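Local coordinates for protein dual function macrocyclase-peptidase POPB (Galerina marginata, PDB 5N4B) that cleaves peptides after proline and joins peptide ends into macrocycles during biosynthesis of the amanitin toxins, at residues W465-S468 with T472-P475; S527-G532 with F551-A556; P119-G124 with I445-K450; S86-T89 with H95-W98. The protein carries 1 engineered substitution. All coordinates share one frame; numbering follows the deposited sequence. Where two conformers were deposited one is given.

Contact 1. Residues W465-S468 with T472-P475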
loop_
_atom_site.group_PDB
_atom_site.type_symbol
_atom_site.label_atom_id
_atom_site.label_comp_id
_atom_site.label_asym_id
_atom_site.label_seq_id
_atom_site.Cartn_x
_atom_site.Cartn_y
_atom_site.Cartn_z
ATOM N N TRP A 465 -2.567 23.909 -8.938
ATOM C CA TRP A 465 -2.402 24.262 -7.544
ATOM C C TRP A 465 -3.629 25.009 -7.061
ATOM O O TRP A 465 -4.174 25.855 -7.777
ATOM C CB TRP A 465 -1.147 25.119 -7.321
ATOM C CG TRP A 465 0.127 24.413 -7.635
ATOM C CD1 TRP A 465 0.643 24.158 -8.868
ATOM C CD2 TRP A 465 1.030 23.888 -6.691
ATOM N NE1 TRP A 465 1.808 23.455 -8.736
ATOM C CE2 TRP A 465 2.090 23.307 -7.404
ATOM C CE3 TRP A 465 1.056 23.859 -5.309
ATOM C CZ2 TRP A 465 3.180 22.682 -6.737
ATOM C CZ3 TRP A 465 2.102 23.280 -4.658
ATOM C CH2 TRP A 465 3.167 22.695 -5.377
ATOM N N TYR A 466 -4.058 24.680 -5.859
ATOM C CA TYR A 466 -5.194 25.344 -5.205
ATOM C C TYR A 466 -4.782 25.739 -3.794
ATOM O O TYR A 466 -3.743 25.349 -3.290
ATOM C CB TYR A 466 -6.462 24.463 -5.198
ATOM C CG TYR A 466 -6.366 23.243 -4.314
ATOM C CD1 TYR A 466 -5.764 22.070 -4.748
ATOM C CD2 TYR A 466 -6.906 23.249 -3.043
ATOM C CE1 TYR A 466 -5.692 20.959 -3.929
ATOM C CE2 TYR A 466 -6.832 22.145 -2.240
ATOM C CZ TYR A 466 -6.240 21.007 -2.682
ATOM O OH TYR A 466 -6.187 19.904 -1.850
ATOM N N GLU A 467 -5.632 26.497 -3.132
ATOM C CA GLU A 467 -5.338 27.037 -1.806
ATOM C C GLU A 467 -6.285 26.424 -0.790
ATOM O O GLU A 467 -7.501 26.357 -1.021
ATOM C CB GLU A 467 -5.523 28.562 -1.806
ATOM C CG GLU A 467 -5.067 29.249 -0.568
ATOM C CD GLU A 467 -5.166 30.762 -0.695
ATOM O OE1 GLU A 467 -4.824 31.276 -1.781
ATOM O OE2 GLU A 467 -5.546 31.426 0.292
ATOM N N SER A 468 -5.731 25.953 0.305
ATOM C CA SER A 468 -6.529 25.426 1.388
ATOM C C SER A 468 -7.004 26.566 2.276
ATOM O O SER A 468 -6.587 27.712 2.111
ATOM C CB SER A 468 -5.750 24.371 2.185
ATOM O OG SER A 468 -6.645 23.625 3.010
ATOM N N THR A 472 -2.372 27.477 2.580
ATOM C CA THR A 472 -1.365 26.588 2.018
ATOM C C THR A 472 -1.715 26.220 0.584
ATOM O O THR A 472 -2.861 25.872 0.272
ATOM C CB THR A 472 -1.263 25.316 2.849
ATOM O OG1 THR A 472 -1.027 25.661 4.216
ATOM C CG2 THR A 472 -0.129 24.437 2.352
ATOM N N LYS A 473 -0.736 26.296 -0.294
ATOM C CA LYS A 473 -0.902 25.899 -1.676
ATOM C C LYS A 473 -0.662 24.403 -1.806
ATOM O O LYS A 473 0.339 23.868 -1.325
ATOM C CB LYS A 473 0.059 26.681 -2.557
ATOM C CG LYS A 473 -0.157 28.195 -2.466
ATOM C CD LYS A 473 -1.568 28.607 -2.826
ATOM C CE LYS A 473 -1.739 30.145 -2.825
ATOM N NZ LYS A 473 -1.252 30.767 -1.528
ATOM N N ILE A 474 -1.612 23.721 -2.444
ATOM C CA ILE A 474 -1.634 22.263 -2.546
ATOM C C ILE A 474 -1.652 21.932 -4.029
ATOM O O ILE A 474 -2.502 22.462 -4.761
ATOM C CB ILE A 474 -2.878 21.643 -1.884
ATOM C CG1 ILE A 474 -3.164 22.160 -0.469
ATOM C CG2 ILE A 474 -2.763 20.128 -1.895
ATOM C CD1 ILE A 474 -2.222 21.817 0.539
ATOM N N PRO A 475 -0.804 21.031 -4.523
ATOM C CA PRO A 475 -0.928 20.579 -5.918
ATOM C C PRO A 475 -1.913 19.433 -6.042
ATOM O O PRO A 475 -2.169 18.691 -5.091
ATOM C CB PRO A 475 0.482 20.066 -6.253
ATOM C CG PRO A 475 0.928 19.528 -4.933
ATOM C CD PRO A 475 0.328 20.360 -3.830
#
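Trp465 and Pro475 make the first of two aromatic contacts between these neighbouring strands. The indole lies over the proline, whose CB sits 3.6 Å from the centroid of the six-membered Trp465 ring and only 4° off its normal, a CH-pi contact over the face. A chi1 of -64°, with CG opposite the carbonyl carbon, swings the indole across to the other strand. On the other face of the sheet, the Tyr466 ring covers Ile474: CB of Ile474 stands 3.8 Å from the Tyr466 ring centroid, displaced toward the rim. Here chi1 is 68°, which lays the ring over its cross-strand partner, and the phenol OH continues beyond it to the carbonyl oxygen of Asp553 in helix 548-563.

The backbone bonds identify an antiparallel beta hairpin at one border of the eight-stranded sheet of the alpha/beta-hydrolase domain. Tyr466 and Ile474 form the hydrogen-bonded pair, with Tyr466 N to Ile474 O at 2.9 Å and Ile474 N to Tyr466 O at 2.8 Å, while Ser468 N to Thr472 O, 2.9 Å, closes the turn end. Trp465-Pro475 and Glu467-Lys473 are non-hydrogen-bonded pairs.

Glu467 and Lys473 run side by side on the Trp465 face, but their salt bridge is long, 3.6 Å from OE1 of Glu467 to NZ of Lys473, and that NZ also bonds to the carbonyl oxygen of Gly471.

Contact 2. Residues S527-G532 with F551-A556; sequences SIRGGG and FDDFIA
Arg529 holds Asp553 side-on, tying the loop after strand 522-526 to helix 548-563 in the alpha/beta-hydrolase domain. NE of Arg529 lies 3.0 Å from OD2 of Asp553 and NH2 lies 2.8 Å from OD1, each nitrogen meeting the syn lone pair of its own oxygen. Guanidinium and carboxylate are 15° from coplanar, and both N-H...O angles exceed 170°, the evidence for a well-formed bidentate salt bridge. The bend at chi3 of Arg529, -70°, turns this edge of the guanidinium back toward the backbone. There the main-chain N of Arg529 adds a third bond, 3.0 Å to the anti lone pair of Asp553 OD2, so one oxygen accepts from two donors of the same residue.

The outer polar atoms of the pair have further partners: OD1 of Asp553 also accepts from Ser468 OG, and NH1 of Arg529 forms a salt bridge with Asp470. Such pairing would be expected to keep this buried carboxylate ionised. The backbone around Arg529 makes a type II beta turn from Ile528 to Gly531, with Gly530 at the positive phi that this turn requires.

Beside the charges runs an apolar seam: CG2 of Ile528 rests 3.6 Å from CB of Asp553, and its CD1 is 4.0 Å from CD1 of Phe554.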
loop_
_atom_site.group_PDB
_atom_site.type_symbol
_atom_site.label_atom_id
_atom_site.label_comp_id
_atom_site.label_asym_id
_atom_site.label_seq_id
_atom_site.Cartn_x
_atom_site.Cartn_y
_atom_site.Cartn_z
ATOM N N SER A 527 -2.723 16.388 -3.506
ATOM C CA SER A 527 -1.620 15.979 -2.651
ATOM C C SER A 527 -1.789 16.587 -1.255
ATOM O O SER A 527 -0.966 17.363 -0.786
ATOM C CB SER A 527 -0.292 16.420 -3.256
ATOM O OG SER A 527 -0.166 16.009 -4.623
ATOM N N ILE A 528 -2.820 16.134 -0.555
ATOM C CA ILE A 528 -3.206 16.750 0.718
ATOM C C ILE A 528 -2.193 16.447 1.825
ATOM O O ILE A 528 -1.493 15.419 1.828
ATOM C CB ILE A 528 -4.618 16.309 1.097
ATOM C CG1 ILE A 528 -4.665 14.816 1.399
ATOM C CG2 ILE A 528 -5.584 16.730 0.014
ATOM C CD1 ILE A 528 -6.096 14.294 1.610
ATOM N N ARG A 529 -2.143 17.353 2.792
ATOM C CA ARG A 529 -1.289 17.187 3.956
ATOM C C ARG A 529 -1.683 15.952 4.744
ATOM O O ARG A 529 -2.831 15.497 4.681
ATOM C CB ARG A 529 -1.326 18.441 4.818
ATOM C CG ARG A 529 -0.518 19.586 4.235
ATOM C CD ARG A 529 -0.662 20.847 5.012
ATOM N NE ARG A 529 -1.991 21.388 4.848
ATOM C CZ ARG A 529 -2.439 22.491 5.412
ATOM N NH1 ARG A 529 -1.685 23.176 6.271
ATOM N NH2 ARG A 529 -3.657 22.889 5.145
ATOM N N GLY A 530 -0.712 15.392 5.454
ATOM C CA GLY A 530 -0.763 14.067 5.990
ATOM C C GLY A 530 -0.072 13.032 5.108
ATOM O O GLY A 530 0.458 12.041 5.605
ATOM N N GLY A 531 -0.059 13.258 3.795
ATOM C CA GLY A 531 0.801 12.481 2.934
ATOM C C GLY A 531 2.261 12.846 3.076
ATOM O O GLY A 531 2.630 13.756 3.819
ATOM N N GLY A 532 3.074 12.122 2.321
ATOM C CA GLY A 532 4.514 12.270 2.327
ATOM C C GLY A 532 5.080 12.996 1.149
ATOM O O GLY A 532 6.308 13.019 1.007
ATOM N N PHE A 551 -8.515 17.064 6.050
ATOM C CA PHE A 551 -9.906 17.191 5.633
ATOM C C PHE A 551 -10.157 18.537 4.952
ATOM O O PHE A 551 -10.789 18.598 3.899
ATOM C CB PHE A 551 -10.836 16.995 6.836
ATOM C CG PHE A 551 -10.823 15.595 7.359
ATOM C CD1 PHE A 551 -9.903 15.194 8.290
ATOM C CD2 PHE A 551 -11.691 14.653 6.872
ATOM C CE1 PHE A 551 -9.846 13.886 8.741
ATOM C CE2 PHE A 551 -11.634 13.367 7.301
ATOM C CZ PHE A 551 -10.769 12.980 8.246
ATOM N N ASP A 552 -9.631 19.629 5.533
ATOM C CA ASP A 552 -9.756 20.930 4.905
ATOM C C ASP A 552 -9.119 20.926 3.508
ATOM O O ASP A 552 -9.666 21.501 2.569
ATOM C CB ASP A 552 -9.121 21.993 5.810
ATOM C CG ASP A 552 -9.954 22.289 7.081
ATOM O OD1 ASP A 552 -11.181 22.037 7.066
ATOM O OD2 ASP A 552 -9.369 22.815 8.053
ATOM N N ASP A 553 -7.968 20.293 3.356
ATOM C CA ASP A 553 -7.305 20.249 2.052
ATOM C C ASP A 553 -8.170 19.492 1.044
ATOM O O ASP A 553 -8.299 19.891 -0.104
ATOM C CB ASP A 553 -5.931 19.576 2.163
ATOM C CG ASP A 553 -4.892 20.395 2.907
ATOM O OD1 ASP A 553 -5.150 21.561 3.207
ATOM O OD2 ASP A 553 -3.824 19.796 3.158
ATOM N N PHE A 554 -8.767 18.379 1.468
ATOM C CA PHE A 554 -9.546 17.550 0.551
ATOM C C PHE A 554 -10.849 18.238 0.155
ATOM O O PHE A 554 -11.241 18.232 -1.026
ATOM C CB PHE A 554 -9.816 16.189 1.195
ATOM C CG PHE A 554 -10.165 15.083 0.229
ATOM C CD1 PHE A 554 -9.280 14.651 -0.728
ATOM C CD2 PHE A 554 -11.343 14.385 0.392
ATOM C CE1 PHE A 554 -9.586 13.595 -1.576
ATOM C CE2 PHE A 554 -11.672 13.340 -0.450
ATOM C CZ PHE A 554 -10.811 12.957 -1.432
ATOM N N ILE A 555 -11.509 18.869 1.117
ATOM C CA ILE A 555 -12.716 19.618 0.815
ATOM C C ILE A 555 -12.428 20.825 -0.089
ATOM O O ILE A 555 -13.140 21.086 -1.071
ATOM C CB ILE A 555 -13.411 20.012 2.127
ATOM C CG1 ILE A 555 -13.952 18.768 2.820
ATOM C CG2 ILE A 555 -14.505 21.037 1.830
ATOM C CD1 ILE A 555 -14.293 19.007 4.289
ATOM N N ALA A 556 -11.339 21.548 0.193
ATOM C CA ALA A 556 -10.964 22.666 -0.671
ATOM C C ALA A 556 -10.679 22.224 -2.109
ATOM O O ALA A 556 -10.951 22.966 -3.078
ATOM C CB ALA A 556 -9.794 23.437 -0.071
#

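Contact 3. Residues P119-G124 with I445-K450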
loop_
_atom_site.group_PDB
_atom_site.type_symbol
_atom_site.label_atom_id
_atom_site.label_comp_id
_atom_site.label_asym_id
_atom_site.label_seq_id
_atom_site.Cartn_x
_atom_site.Cartn_y
_atom_site.Cartn_z
ATOM N N PRO A 119 16.509 -12.377 -21.893
ATOM C CA PRO A 119 15.638 -12.623 -23.042
ATOM C C PRO A 119 15.386 -11.393 -23.895
ATOM O O PRO A 119 15.444 -10.250 -23.430
ATOM C CB PRO A 119 14.330 -13.095 -22.379
ATOM C CG PRO A 119 14.725 -13.638 -21.161
ATOM C CD PRO A 119 15.864 -12.799 -20.654
ATOM N N ASP A 120 15.093 -11.665 -25.163
ATOM C CA ASP A 120 14.424 -10.738 -26.069
ATOM C C ASP A 120 12.936 -10.933 -25.831
ATOM O O ASP A 120 12.310 -11.846 -26.379
ATOM C CB ASP A 120 14.796 -11.020 -27.517
ATOM C CG ASP A 120 14.044 -10.147 -28.484
ATOM O OD1 ASP A 120 13.237 -9.300 -28.030
ATOM O OD2 ASP A 120 14.285 -10.299 -29.713
ATOM N N PHE A 121 12.362 -10.085 -24.975
ATOM C CA PHE A 121 10.983 -10.271 -24.555
ATOM C C PHE A 121 9.967 -10.019 -25.659
ATOM O O PHE A 121 8.801 -10.439 -25.506
ATOM C CB PHE A 121 10.668 -9.463 -23.290
ATOM C CG PHE A 121 11.361 -9.957 -22.091
ATOM C CD1 PHE A 121 10.873 -11.027 -21.373
ATOM C CD2 PHE A 121 12.519 -9.346 -21.650
ATOM C CE1 PHE A 121 11.499 -11.460 -20.264
ATOM C CE2 PHE A 121 13.201 -9.784 -20.531
ATOM C CZ PHE A 121 12.685 -10.860 -19.815
ATOM N N SER A 122 10.390 -9.425 -26.775
ATOM C CA SER A 122 9.490 -9.299 -27.923
ATOM C C SER A 122 9.080 -10.653 -28.471
ATOM O O SER A 122 8.083 -10.729 -29.197
ATOM C CB SER A 122 10.109 -8.439 -29.044
ATOM O OG SER A 122 11.168 -9.094 -29.747
ATOM N N LYS A 123 9.818 -11.710 -28.167
ATOM C CA LYS A 123 9.454 -13.039 -28.631
ATOM C C LYS A 123 8.306 -13.650 -27.841
ATOM O O LYS A 123 7.722 -14.644 -28.284
ATOM C CB LYS A 123 10.669 -13.972 -28.578
ATOM C CG LYS A 123 11.752 -13.585 -29.590
ATOM C CD LYS A 123 12.988 -14.463 -29.421
ATOM C CE LYS A 123 14.001 -14.186 -30.519
ATOM N NZ LYS A 123 15.363 -13.957 -29.961
ATOM N N GLY A 124 7.946 -13.082 -26.698
ATOM C CA GLY A 124 6.856 -13.630 -25.916
ATOM C C GLY A 124 7.335 -14.423 -24.712
ATOM O O GLY A 124 8.240 -15.265 -24.787
ATOM N N ILE A 445 15.116 0.680 -23.296
ATOM C CA ILE A 445 13.816 0.211 -22.861
ATOM C C ILE A 445 13.790 -1.291 -23.087
ATOM O O ILE A 445 13.961 -1.782 -24.217
ATOM C CB ILE A 445 12.688 0.920 -23.607
ATOM C CG1 ILE A 445 12.734 2.410 -23.393
ATOM C CG2 ILE A 445 11.382 0.344 -23.120
ATOM C CD1 ILE A 445 12.778 2.863 -21.969
ATOM N N LEU A 446 13.610 -2.046 -22.003
ATOM C CA LEU A 446 13.514 -3.497 -22.073
ATOM C C LEU A 446 12.141 -3.943 -22.539
ATOM O O LEU A 446 12.025 -4.783 -23.418
ATOM C CB LEU A 446 13.804 -4.095 -20.700
ATOM C CG LEU A 446 13.802 -5.622 -20.676
ATOM C CD1 LEU A 446 15.141 -6.225 -21.231
ATOM C CD2 LEU A 446 13.534 -6.178 -19.274
ATOM N N ARG A 447 11.083 -3.414 -21.925
ATOM C CA ARG A 447 9.723 -3.801 -22.251
ATOM C C ARG A 447 8.810 -2.622 -21.988
ATOM O O ARG A 447 9.049 -1.836 -21.070
ATOM C CB ARG A 447 9.177 -4.934 -21.343
ATOM C CG ARG A 447 10.047 -6.138 -21.267
ATOM C CD ARG A 447 9.338 -7.304 -20.549
ATOM N NE ARG A 447 8.303 -7.863 -21.381
ATOM C CZ ARG A 447 7.717 -9.025 -21.158
ATOM N NH1 ARG A 447 8.018 -9.739 -20.103
ATOM N NH2 ARG A 447 6.847 -9.499 -22.032
ATOM N N THR A 448 7.753 -2.525 -22.804
ATOM C CA THR A 448 6.660 -1.597 -22.606
ATOM C C THR A 448 5.354 -2.388 -22.531
ATOM O O THR A 448 5.111 -3.237 -23.384
ATOM C CB THR A 448 6.636 -0.644 -23.780
ATOM O OG1 THR A 448 7.935 -0.042 -23.935
ATOM C CG2 THR A 448 5.569 0.388 -23.578
ATOM N N THR A 449 4.523 -2.098 -21.547
ATOM C CA THR A 449 3.240 -2.770 -21.389
ATOM C C THR A 449 2.282 -2.245 -22.447
ATOM O O THR A 449 2.121 -1.033 -22.594
ATOM C CB THR A 449 2.709 -2.510 -19.976
ATOM O OG1 THR A 449 3.654 -2.966 -19.006
ATOM C CG2 THR A 449 1.431 -3.284 -19.708
ATOM N N LYS A 450 1.651 -3.162 -23.176
ATOM C CA LYS A 450 0.677 -2.845 -24.220
ATOM C C LYS A 450 -0.706 -3.162 -23.691
ATOM O O LYS A 450 -0.981 -4.299 -23.305
ATOM C CB LYS A 450 0.922 -3.680 -25.481
ATOM C CG LYS A 450 2.306 -3.594 -26.074
ATOM C CD LYS A 450 2.751 -2.158 -26.263
ATOM C CE LYS A 450 4.131 -2.113 -26.937
ATOM N NZ LYS A 450 5.145 -3.042 -26.281
HETATM O O HOH W 1 13.250 -7.183 -24.421
#
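Phe121 lies flat against the guanidinium of Arg447 where the first and last sheets of the seven-bladed beta-propeller meet, yet no direct hydrogen bond joins the two segments. Strand 443-448 is an outermost strand of the last sheet, and 119-124 belongs to the link between strand 109-113 and helix 125-128. Ring and guanidinium are 15° from parallel, with CD1 of Phe121 3.4 Å from NH1 of Arg447. The overlap is partial: CB of Phe121 sits over the guanidinium near its rim, while CD of Arg447 stands 4.1 Å from the Phe121 ring centroid in a CH-pi contact. The bend at chi3 of Arg447, 72°, turns its end along the phenylalanine. Arg447 has its charged partner in Asp125, and its guanidinium also makes a cation-pi contact with Phe85.

Leu446 completes the apolar contact, bringing CD2 to 3.8 Å from CE2 of Phe121. With Arg447 it faces Ile430 in a classic beta bulge. Across from the strand, Pro119 CB is centred 3.7 Å above the Phe121 ring plane, and OD1 of Asp120 accepts from Ser122 N in an Asx turn. One water bridges the backbones, accepting from Phe121 N at 3.1 Å and donating to Leu446 O at 2.9 Å.

Contact 4. Residues S86-T89 with H95-W98; sequences SAPT and HWYW
The beta hairpin of strands 84-90 and 96-101 opens the four-stranded antiparallel sheet to which this contact belongs. Thr89 and Tyr97 are its hydrogen-bonded pair: Thr89 N to Tyr97 O and Tyr97 N to Thr89 O are both 2.9 Å, with N-H...O angles of 155° and 153°. Beside this pair CA of Pro88 approaches Tyr97 O to 3.2 Å in a CA-H...O contact, adding to the bond that oxygen accepts from Thr89 N.

Pro88 packs against two tryptophans. Its CB is 3.9 Å from CE3 of Trp96, which approaches obliquely, and also touches CB of Trp98. With a chi1 of 68° the Trp98 indole leads away from strand 84-90, to Phe121 and to Asp125, which bonds its NE1. Near the start of the pairing, OG of Ser86 lies 3.6 Å from CA of Trp98 and donates to Ala87 O, which it meets from above the carbonyl plane.

A water sits between the strands, 2.8 Å from Ala87 O, 2.8 Å from Thr89 OG1 and 2.9 Å from Tyr97 O; it cannot donate to every acceptor in reach at once. The bound peptide packs on Ser86, Ala87 and Thr89, so this edge borders the substrate. Up-and-down pairing of successive strands in such a four-stranded sheet is the pattern of a beta-propeller blade.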
loop_
_atom_site.group_PDB
_atom_site.type_symbol
_atom_site.label_atom_id
_atom_site.label_comp_id
_atom_site.label_asym_id
_atom_site.label_seq_id
_atom_site.Cartn_x
_atom_site.Cartn_y
_atom_site.Cartn_z
ATOM N N SER A 86 6.671 -8.093 -14.748
ATOM C CA SER A 86 7.579 -7.369 -13.871
ATOM C C SER A 86 8.923 -7.176 -14.533
ATOM O O SER A 86 9.227 -7.736 -15.579
ATOM C CB SER A 86 7.793 -8.142 -12.559
ATOM O OG SER A 86 8.632 -9.299 -12.773
ATOM N N ALA A 87 9.774 -6.384 -13.862
ATOM C CA ALA A 87 11.194 -6.393 -14.200
ATOM C C ALA A 87 11.761 -7.798 -13.948
ATOM O O ALA A 87 11.328 -8.494 -13.022
ATOM C CB ALA A 87 11.976 -5.395 -13.353
ATOM N N PRO A 88 12.728 -8.251 -14.745
ATOM C CA PRO A 88 13.378 -9.542 -14.475
ATOM C C PRO A 88 14.542 -9.345 -13.509
ATOM O O PRO A 88 15.112 -8.251 -13.411
ATOM C CB PRO A 88 13.856 -9.960 -15.877
ATOM C CG PRO A 88 14.271 -8.641 -16.516
ATOM C CD PRO A 88 13.254 -7.639 -15.989
ATOM N N THR A 89 14.886 -10.438 -12.816
ATOM C CA THR A 89 15.989 -10.485 -11.852
ATOM C C THR A 89 16.949 -11.580 -12.294
ATOM O O THR A 89 16.542 -12.707 -12.566
ATOM C CB THR A 89 15.471 -10.780 -10.442
ATOM O OG1 THR A 89 14.551 -9.771 -10.043
ATOM C CG2 THR A 89 16.629 -10.795 -9.460
ATOM N N HIS A 95 20.322 -17.421 -14.707
ATOM C CA HIS A 95 19.029 -17.288 -15.359
ATOM C C HIS A 95 18.266 -16.099 -14.786
ATOM O O HIS A 95 18.533 -15.630 -13.690
ATOM C CB HIS A 95 18.239 -18.598 -15.191
ATOM C CG HIS A 95 18.788 -19.721 -16.022
ATOM N ND1 HIS A 95 18.179 -20.160 -17.171
ATOM C CD2 HIS A 95 19.956 -20.407 -15.925
ATOM C CE1 HIS A 95 18.909 -21.133 -17.709
ATOM N NE2 HIS A 95 20.000 -21.286 -16.986
ATOM N N TRP A 96 17.325 -15.634 -15.588
ATOM C CA TRP A 96 16.510 -14.479 -15.285
ATOM C C TRP A 96 15.093 -14.917 -14.942
ATOM O O TRP A 96 14.516 -15.793 -15.601
ATOM C CB TRP A 96 16.500 -13.569 -16.520
ATOM C CG TRP A 96 17.785 -12.965 -16.889
ATOM C CD1 TRP A 96 18.756 -13.545 -17.609
ATOM C CD2 TRP A 96 18.224 -11.662 -16.580
ATOM N NE1 TRP A 96 19.808 -12.663 -17.782
ATOM C CE2 TRP A 96 19.486 -11.495 -17.153
ATOM C CE3 TRP A 96 17.681 -10.603 -15.856
ATOM C CZ2 TRP A 96 20.197 -10.302 -17.047
ATOM C CZ3 TRP A 96 18.412 -9.426 -15.738
ATOM C CH2 TRP A 96 19.635 -9.289 -16.347
ATOM N N TYR A 97 14.523 -14.280 -13.933
ATOM C CA TYR A 97 13.212 -14.657 -13.412
ATOM C C TYR A 97 12.323 -13.422 -13.352
ATOM O O TYR A 97 12.770 -12.343 -12.953
ATOM C CB TYR A 97 13.366 -15.240 -12.010
ATOM C CG TYR A 97 14.123 -16.522 -11.921
ATOM C CD1 TYR A 97 15.515 -16.566 -12.144
ATOM C CD2 TYR A 97 13.469 -17.702 -11.626
ATOM C CE1 TYR A 97 16.220 -17.775 -12.041
ATOM C CE2 TYR A 97 14.170 -18.896 -11.503
ATOM C CZ TYR A 97 15.549 -18.906 -11.723
ATOM O OH TYR A 97 16.239 -20.105 -11.596
ATOM N N TRP A 98 11.057 -13.572 -13.709
ATOM C CA TRP A 98 10.154 -12.438 -13.743
ATOM C C TRP A 98 8.726 -12.946 -13.588
ATOM O O TRP A 98 8.411 -14.100 -13.913
ATOM C CB TRP A 98 10.290 -11.638 -15.066
ATOM C CG TRP A 98 9.830 -12.357 -16.274
ATOM C CD1 TRP A 98 8.599 -12.245 -16.877
ATOM C CD2 TRP A 98 10.562 -13.327 -17.043
ATOM N NE1 TRP A 98 8.523 -13.107 -17.960
ATOM C CE2 TRP A 98 9.709 -13.778 -18.079
ATOM C CE3 TRP A 98 11.831 -13.869 -16.946
ATOM C CZ2 TRP A 98 10.119 -14.707 -19.037
ATOM C CZ3 TRP A 98 12.229 -14.795 -17.902
ATOM C CH2 TRP A 98 11.371 -15.215 -18.902
HETATM O O HOH W 2 12.045 -10.298 -11.057
#

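The four contacts form two touching pairs, one in each domain. Contacts 1 and 2 have centres 9 Å apart and meet at Asp553 of contact 2, whose OD1 lies 2.6 Å from Ser468 OG and whose backbone O is 2.7 Å from Tyr466 OH; these probable hydrogen bonds fasten the hairpin to helix 548-563. In the propeller, contacts 3 and 4 are centred 12 Å apart and meet by packing, Leu446 CD2 being 3.6 Å from Pro88 CD. The pairs do not touch: contacts 2 and 4 are about 38 Å apart between centres and lie on opposite sides of the chain's centre. All four are away from the charge-relay positions Asp662, His699 and Ala578, an engineered alanine replacing the active-site serine, though contact 4 borders the bound peptide.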